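Local coordinates for protein transcriptional regulator, PadR family (PDB 3HHH) that probably regulates transcription as a dimeric DNA-binding protein of the PadR family, with a winged helix-turn-helix domain in each subunit, at residues 16-21 against 50-55. Residues are numbered along the deposited sequence; the frame is centred on the assembly and turned at random.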
loop_
_atom_site.group_PDB
_atom_site.type_symbol
_atom_site.label_atom_id
_atom_site.label_comp_id
_atom_site.label_asym_id
_atom_site.label_seq_id
_atom_site.Cartn_x
_atom_site.Cartn_y
_atom_site.Cartn_z
ATOM N N GLY B 16 1.188 -5.700 -7.621
ATOM C CA GLY B 16 0.417 -6.920 -7.419
ATOM C C GLY B 16 -0.806 -7.000 -8.307
ATOM O O GLY B 16 -1.095 -8.049 -8.874
ATOM N N LEU B 17 -1.527 -5.890 -8.421
ATOM C CA LEU B 17 -2.716 -5.828 -9.267
ATOM C C LEU B 17 -2.364 -5.944 -10.747
ATOM O O LEU B 17 -3.112 -6.533 -11.522
ATOM C CB LEU B 17 -3.474 -4.519 -9.027
ATOM C CG LEU B 17 -4.063 -4.297 -7.634
ATOM C CD1 LEU B 17 -4.807 -2.970 -7.605
ATOM C CD2 LEU B 17 -4.986 -5.453 -7.230
ATOM N N VAL B 18 -1.231 -5.369 -11.136
ATOM C CA VAL B 18 -0.758 -5.470 -12.514
ATOM C C VAL B 18 -0.459 -6.928 -12.846
ATOM O O VAL B 18 -0.914 -7.437 -13.868
ATOM C CB VAL B 18 0.482 -4.573 -12.765
ATOM C CG1 VAL B 18 1.193 -4.968 -14.050
ATOM C CG2 VAL B 18 0.066 -3.107 -12.810
ATOM N N LEU B 19 0.283 -7.607 -11.977
ATOM C CA LEU B 19 0.538 -9.032 -12.169
ATOM C C LEU B 19 -0.790 -9.778 -12.317
ATOM O O LEU B 19 -0.954 -10.590 -13.234
ATOM C CB LEU B 19 1.349 -9.616 -11.005
ATOM C CG LEU B 19 2.817 -9.197 -10.872
ATOM C CD1 LEU B 19 3.473 -9.966 -9.729
ATOM C CD2 LEU B 19 3.585 -9.415 -12.163
ATOM N N ALA B 20 -1.735 -9.469 -11.427
ATOM C CA ALA B 20 -3.067 -10.074 -11.435
ATOM C C ALA B 20 -3.753 -9.942 -12.789
ATOM O O ALA B 20 -4.251 -10.932 -13.334
ATOM C CB ALA B 20 -3.933 -9.449 -10.352
ATOM N N ILE B 21 -3.773 -8.722 -13.324
ATOM C CA ILE B 21 -4.413 -8.453 -14.615
ATOM C C ILE B 21 -3.761 -9.251 -15.749
ATOM O O ILE B 21 -4.457 -9.844 -16.573
ATOM C CB ILE B 21 -4.391 -6.952 -14.961
ATOM C CG1 ILE B 21 -5.310 -6.174 -14.017
ATOM C CG2 ILE B 21 -4.838 -6.722 -16.397
ATOM C CD1 ILE B 21 -5.054 -4.679 -14.014
ATOM N N TYR B 50 3.324 1.766 -17.244
ATOM C CA TYR B 50 4.536 1.580 -18.044
ATOM C C TYR B 50 5.768 1.393 -17.157
ATOM O O TYR B 50 6.522 0.435 -17.331
ATOM C CB TYR B 50 4.723 2.783 -18.971
ATOM C CG TYR B 50 5.917 2.705 -19.895
ATOM C CD1 TYR B 50 5.916 1.851 -20.998
ATOM C CD2 TYR B 50 7.038 3.505 -19.684
ATOM C CE1 TYR B 50 7.008 1.784 -21.857
ATOM C CE2 TYR B 50 8.132 3.446 -20.538
ATOM C CZ TYR B 50 8.113 2.586 -21.621
ATOM O OH TYR B 50 9.204 2.535 -22.461
ATOM N N THR B 51 5.953 2.305 -16.201
ATOM C CA THR B 51 7.083 2.240 -15.270
ATOM C C THR B 51 7.097 0.905 -14.540
ATOM O O THR B 51 8.141 0.267 -14.417
ATOM C CB THR B 51 7.027 3.373 -14.218
ATOM O OG1 THR B 51 6.933 4.641 -14.878
ATOM C CG2 THR B 51 8.270 3.357 -13.337
ATOM N N ILE B 52 5.927 0.498 -14.055
ATOM C CA ILE B 52 5.769 -0.781 -13.366
ATOM C C ILE B 52 6.090 -1.951 -14.293
ATOM O O ILE B 52 6.774 -2.890 -13.887
ATOM C CB ILE B 52 4.338 -0.938 -12.789
ATOM C CG1 ILE B 52 4.157 -0.012 -11.581
ATOM C CG2 ILE B 52 4.063 -2.386 -12.393
ATOM C CD1 ILE B 52 2.727 0.096 -11.102
ATOM N N LEU B 53 5.609 -1.880 -15.535
ATOM C CA LEU B 53 5.838 -2.942 -16.519
ATOM C C LEU B 53 7.321 -3.108 -16.865
ATOM O O LEU B 53 7.798 -4.234 -17.032
ATOM C CB LEU B 53 5.022 -2.693 -17.791
ATOM C CG LEU B 53 3.519 -2.959 -17.675
ATOM C CD1 LEU B 53 2.764 -2.318 -18.838
ATOM C CD2 LEU B 53 3.240 -4.462 -17.594
ATOM N N LEU B 54 8.046 -1.997 -16.975
ATOM C CA LEU B 54 9.500 -2.054 -17.154
ATOM C C LEU B 54 10.147 -2.868 -16.036
ATOM O O LEU B 54 10.999 -3.717 -16.294
ATOM C CB LEU B 54 10.114 -0.645 -17.200
ATOM C CG LEU B 54 10.136 0.042 -18.570
ATOM C CD1 LEU B 54 10.411 1.537 -18.426
ATOM C CD2 LEU B 54 11.163 -0.616 -19.486
ATOM N N ARG B 55 9.726 -2.618 -14.799
ATOM C CA ARG B 55 10.313 -3.291 -13.644
ATOM C C ARG B 55 9.966 -4.779 -13.608
ATOM O O ARG B 55 10.820 -5.612 -13.300
ATOM C CB ARG B 55 9.880 -2.612 -12.340
ATOM C CG ARG B 55 10.601 -3.167 -11.119
ATOM C CD ARG B 55 10.326 -2.368 -9.857
ATOM N NE ARG B 55 10.950 -3.010 -8.701
ATOM C CZ ARG B 55 10.461 -4.074 -8.065
ATOM N NH1 ARG B 55 9.318 -4.636 -8.451
ATOM N NH2 ARG B 55 11.118 -4.582 -7.025
#
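Val18 projects from helix 13-24 and splits its two methyls between neighbouring residues of helix 46-58, Ile52 and Leu53, a compact example of how a winged helix-turn-helix domain packs its helices around an apolar core. Its CG1 lies 4.1 Å from Leu53 CD2, while CG2 stands at the same distance, 4.1 Å, from Ile52 CG2. The division follows from the valine torsion: with CG1 anti to the backbone N (chi1 164°), the methyls fork toward successive positions of the facing helix. Ile52 answers directly, its CB directed at helix 13-24; Leu53 starts off to the flank and only its CD2 branch swings in. No hydrogen bond crosses the interface, which is small, burying 109 Å² in total, though all three touching residues are buried; the nearest CA atoms, those of Val18 and Ile52, are 8.1 Å apart, so the helices meet through side chains alone. Further out, Ile52 also packs on Leu14 and Glu15, and Leu53 on Ile22, all of helix 13-24; Leu53 touches Ile32 of helix 29-37 as well. Other faces of helix 13-24 serve different neighbours: Ala20 packs on Leu88 and Trp92 of helix 82-106, and Leu17 meets Val102 of the second subunit. Within helix 13-24, the turn carrying Val18 is held by Ala20 N bonding to Gly16 O at 3.0 Å.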